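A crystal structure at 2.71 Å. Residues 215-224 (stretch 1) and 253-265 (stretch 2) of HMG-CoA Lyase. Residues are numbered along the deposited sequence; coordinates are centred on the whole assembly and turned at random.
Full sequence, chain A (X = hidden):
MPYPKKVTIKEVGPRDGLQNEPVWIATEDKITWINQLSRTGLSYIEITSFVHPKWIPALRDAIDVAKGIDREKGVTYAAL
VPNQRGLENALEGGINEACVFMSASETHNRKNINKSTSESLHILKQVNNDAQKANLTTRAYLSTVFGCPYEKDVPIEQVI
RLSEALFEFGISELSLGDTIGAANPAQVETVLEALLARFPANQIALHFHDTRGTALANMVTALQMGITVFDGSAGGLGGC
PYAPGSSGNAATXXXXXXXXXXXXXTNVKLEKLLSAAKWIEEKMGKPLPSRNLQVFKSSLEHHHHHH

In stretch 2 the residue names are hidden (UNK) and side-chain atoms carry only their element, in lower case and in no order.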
# COMPACT_ATOMS: atom_id res chain seq x y z
N ALA A 215 -2.55 -0.65 -4.70
CA ALA A 215 -3.70 0.24 -4.87
C ALA A 215 -3.39 1.71 -4.72
O ALA A 215 -3.54 2.49 -5.67
CB ALA A 215 -4.79 -0.13 -3.90
N LEU A 216 -2.99 2.11 -3.52
CA LEU A 216 -2.70 3.50 -3.28
C LEU A 216 -1.66 4.03 -4.25
O LEU A 216 -1.73 5.18 -4.67
CB LEU A 216 -2.25 3.68 -1.83
CG LEU A 216 -3.34 4.07 -0.82
CD1 LEU A 216 -4.54 3.18 -0.94
CD2 LEU A 216 -2.74 3.98 0.56
N ALA A 217 -0.70 3.18 -4.60
CA ALA A 217 0.35 3.55 -5.55
C ALA A 217 -0.27 3.88 -6.89
O ALA A 217 0.04 4.89 -7.50
CB ALA A 217 1.33 2.42 -5.70
N ASN A 218 -1.13 3.00 -7.35
CA ASN A 218 -1.80 3.25 -8.60
C ASN A 218 -2.66 4.49 -8.47
O ASN A 218 -2.83 5.25 -9.42
CB ASN A 218 -2.68 2.06 -8.99
CG ASN A 218 -1.87 0.80 -9.22
OD1 ASN A 218 -0.78 0.84 -9.80
ND2 ASN A 218 -2.39 -0.34 -8.77
N MSE A 219 -3.19 4.73 -7.29
CA MSE A 219 -4.04 5.89 -7.10
C MSE A 219 -3.27 7.19 -7.31
O MSE A 219 -3.80 8.14 -7.88
CB MSE A 219 -4.61 5.87 -5.72
CG MSE A 219 -5.85 6.65 -5.62
SE MSE A 219 -6.72 5.99 -4.07
CE MSE A 219 -7.10 4.16 -4.64
N VAL A 220 -2.03 7.23 -6.84
CA VAL A 220 -1.23 8.42 -6.99
C VAL A 220 -1.06 8.72 -8.47
O VAL A 220 -1.26 9.85 -8.90
CB VAL A 220 0.14 8.26 -6.33
CG1 VAL A 220 1.04 9.43 -6.73
CG2 VAL A 220 -0.02 8.21 -4.82
N THR A 221 -0.68 7.70 -9.24
CA THR A 221 -0.50 7.88 -10.68
C THR A 221 -1.79 8.43 -11.29
O THR A 221 -1.76 9.36 -12.10
CB THR A 221 -0.17 6.54 -11.35
OG1 THR A 221 1.04 6.02 -10.79
CG2 THR A 221 0.03 6.72 -12.85
N ALA A 222 -2.93 7.86 -10.90
CA ALA A 222 -4.21 8.33 -11.40
C ALA A 222 -4.44 9.78 -10.96
O ALA A 222 -4.84 10.62 -11.76
CB ALA A 222 -5.33 7.43 -10.89
N LEU A 223 -4.20 10.08 -9.69
CA LEU A 223 -4.40 11.44 -9.22
C LEU A 223 -3.62 12.41 -10.09
O LEU A 223 -4.03 13.56 -10.29
CB LEU A 223 -3.94 11.59 -7.78
CG LEU A 223 -4.98 11.23 -6.73
CD1 LEU A 223 -4.31 11.16 -5.39
CD2 LEU A 223 -6.10 12.26 -6.73
N GLN A 224 -2.49 11.95 -10.60
CA GLN A 224 -1.64 12.77 -11.45
C GLN A 224 -2.19 12.91 -12.86
O GLN A 224 -1.94 13.90 -13.53
CB GLN A 224 -0.25 12.18 -11.53
CG GLN A 224 0.59 12.34 -10.28
CD GLN A 224 1.96 11.69 -10.44
OE1 GLN A 224 2.84 11.83 -9.58
NE2 GLN A 224 2.15 10.97 -11.54
N UNK A 253 -10.53 4.10 4.43
CA UNK A 253 -9.84 4.98 5.35
C UNK A 253 -8.40 5.22 4.91
O UNK A 253 -7.89 6.32 5.05
o UNK A 253 -11.31 2.30 5.68
o UNK A 253 -10.47 0.89 7.14
c UNK A 253 -9.42 3.01 6.93
c UNK A 253 -10.47 2.00 6.55
c UNK A 253 -9.89 4.44 6.77
N UNK A 254 -7.75 4.19 4.38
CA UNK A 254 -6.37 4.37 3.93
C UNK A 254 -6.33 5.37 2.79
O UNK A 254 -5.41 6.17 2.66
o UNK A 254 -5.55 2.50 5.75
o UNK A 254 -5.51 0.83 4.30
c UNK A 254 -5.61 2.05 4.58
c UNK A 254 -5.80 3.03 3.45
N UNK A 255 -7.36 5.31 1.95
CA UNK A 255 -7.47 6.20 0.82
C UNK A 255 -7.74 7.60 1.32
O UNK A 255 -7.12 8.56 0.86
c UNK A 255 -8.79 6.81 -1.18
c UNK A 255 -8.59 5.77 -0.11
c UNK A 255 -8.26 4.41 -0.69
c UNK A 255 -9.28 3.92 -1.64
N UNK A 256 -8.68 7.73 2.24
CA UNK A 256 -9.05 9.03 2.78
C UNK A 256 -7.87 9.63 3.52
O UNK A 256 -7.62 10.83 3.41
c UNK A 256 -10.49 10.25 4.41
c UNK A 256 -10.23 8.92 3.77
c UNK A 256 -11.47 8.43 3.04
N UNK A 257 -7.14 8.81 4.26
CA UNK A 257 -6.01 9.33 5.01
C UNK A 257 -4.94 9.91 4.12
O UNK A 257 -4.60 11.08 4.22
c UNK A 257 -5.40 8.23 5.88
c UNK A 257 -1.62 8.74 6.35
c UNK A 257 -3.98 9.26 7.71
o UNK A 257 -0.36 9.77 8.11
c UNK A 257 -4.05 8.61 6.49
c UNK A 257 -2.75 9.65 8.27
c UNK A 257 -1.57 9.39 7.58
c UNK A 257 -2.86 8.35 5.82
N UNK A 258 -4.40 9.08 3.25
CA UNK A 258 -3.35 9.54 2.38
C UNK A 258 -3.73 10.81 1.63
O UNK A 258 -2.91 11.72 1.48
se UNK A 258 -1.58 7.68 -0.89
c UNK A 258 -3.25 7.98 -1.82
c UNK A 258 -2.96 8.47 1.39
c UNK A 258 -1.81 8.90 0.53
N UNK A 259 -4.96 10.86 1.16
CA UNK A 259 -5.42 12.03 0.42
C UNK A 259 -5.39 13.25 1.31
O UNK A 259 -5.03 14.33 0.87
c UNK A 259 -6.30 11.43 -2.53
c UNK A 259 -8.37 10.43 -1.53
c UNK A 259 -6.92 10.81 -1.29
c UNK A 259 -6.83 11.79 -0.12
N UNK A 260 -5.75 13.09 2.58
CA UNK A 260 -5.76 14.21 3.50
C UNK A 260 -4.38 14.76 3.72
O UNK A 260 -4.16 15.97 3.67
c UNK A 260 -6.37 13.80 4.84
o UNK A 260 -9.33 14.98 3.43
c UNK A 260 -7.88 13.70 4.83
c UNK A 260 -8.55 15.00 4.41
o UNK A 260 -8.28 16.03 5.05
N UNK A 261 -3.43 13.88 3.98
CA UNK A 261 -2.06 14.32 4.20
C UNK A 261 -1.54 15.07 2.98
O UNK A 261 -0.68 15.93 3.10
c UNK A 261 -1.68 12.25 5.59
c UNK A 261 -1.17 13.12 4.47
o UNK A 261 -0.96 13.61 7.41
c UNK A 261 -1.90 13.03 6.85
n UNK A 261 -3.15 13.06 7.32
N UNK A 262 -2.08 14.75 1.81
CA UNK A 262 -1.64 15.39 0.60
C UNK A 262 -2.37 16.71 0.38
O UNK A 262 -2.21 17.34 -0.67
se UNK A 262 -1.36 12.13 -2.23
c UNK A 262 -0.95 13.28 -0.70
c UNK A 262 -0.68 13.29 -3.62
c UNK A 262 -1.87 14.49 -0.61
N UNK A 263 -3.17 17.11 1.37
CA UNK A 263 -3.95 18.35 1.31
C UNK A 263 -5.03 18.33 0.22
O UNK A 263 -5.26 19.32 -0.47
o UNK A 263 -2.89 20.23 3.40
c UNK A 263 -3.04 19.57 1.12
c UNK A 263 -2.25 19.90 2.36
o UNK A 263 -0.99 19.84 2.31
N UNK A 264 -5.68 17.18 0.08
CA UNK A 264 -6.73 17.00 -0.90
C UNK A 264 -8.01 16.72 -0.13
O UNK A 264 -8.06 15.78 0.65
c UNK A 264 -6.42 15.81 -1.81
c UNK A 264 -7.51 15.63 -2.84
c UNK A 264 -5.08 16.01 -2.50
c UNK A 264 -4.63 14.83 -3.31
N UNK A 265 -9.05 17.53 -0.35
CA UNK A 265 -10.30 17.36 0.37
C UNK A 265 -11.15 16.22 -0.10
O UNK A 265 -11.35 16.03 -1.30
c UNK A 265 -10.56 19.78 1.20
c UNK A 265 -10.19 19.31 2.63
c UNK A 265 -11.37 18.69 3.41
c UNK A 265 -11.13 18.65 0.34
n UNK A 265 -11.62 17.22 3.19

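Position 253 carries three carbons, the third bearing two oxygens, and its side chain is out of reach of stretch 1; a carboxylate on a three-carbon chain is Glu253. Position 254 has two carbons, the second with two oxygens. Its CB lies 4.3 Å from Leu216 CD2. The two-carbon carboxylate is Asp254, and both its oxygens are hydrogen-bonded elsewhere in the structure.

At 255 four carbons fork at the first, and one arm is two carbons long. One carbon on the fork is 3.6 Å from Met219 SE, and the first carbon of the longer arm is 3.9 Å from Leu216 CD1. The residue is Ile255, and those atoms are CG2 and CG1. Position 256 has one carbon carrying two more and makes no contact: Val256. Position 257 shows one carbon, then a six-carbon ring bearing an oxygen, out of reach of stretch 1: Tyr257.

Position 258 is an unbranched run of two carbons, selenium and a terminal carbon. The selenium is 4.0 Å from Leu216 CG and 4.3 Å from Val220 CG2. The chain itself identifies Met258, a selenomethionine like Met219. Four carbons forking at the second define 259; one tip comes within 3.5 Å of Leu223 CD1. This is Leu259, the tip is CD2, and although CA-to-CB points sideways, the end of the chain comes nearer.

Position 260, with three carbons and a terminal oxygen pair, is Glu260. Position 261 ends its three carbons in one oxygen and one nitrogen, the amide of Gln261. Neither touches stretch 1. At 262, selenium again follows two carbons and precedes one; it sits 4.4 Å from Leu223 CD1. This is Met262, the first residue to leave helical phi/psi.

Position 263 has two carbons, the second carrying two oxygens: Asp263, exposed and with a positive phi of 65°. Position 264 repeats the four-carbon fork at the first atom, and the end of its long arm is 4.2 Å from Leu223 CD1, giving Ile264 and its CD1. Four carbons in a row ending in nitrogen make 265 Lys265, whose NZ forms a salt bridge with Glu260 OE2 at 3.2 Å.

The contact is apolar packing: no hydrogen bond crosses it, and 421 Å² is buried. The helix axes cross at -45° and approach to 11.0 Å, leaving room for side chains. Leu216, the residue most covered, meets Asp254, Ile255 and Met258; two turns on, Leu223 CD1 reaches Leu259, Met262 and Ile264, extending the packing beyond the helical part of stretch 2.

Stretch 2 (253-265) EDIVYMLEQMDIK
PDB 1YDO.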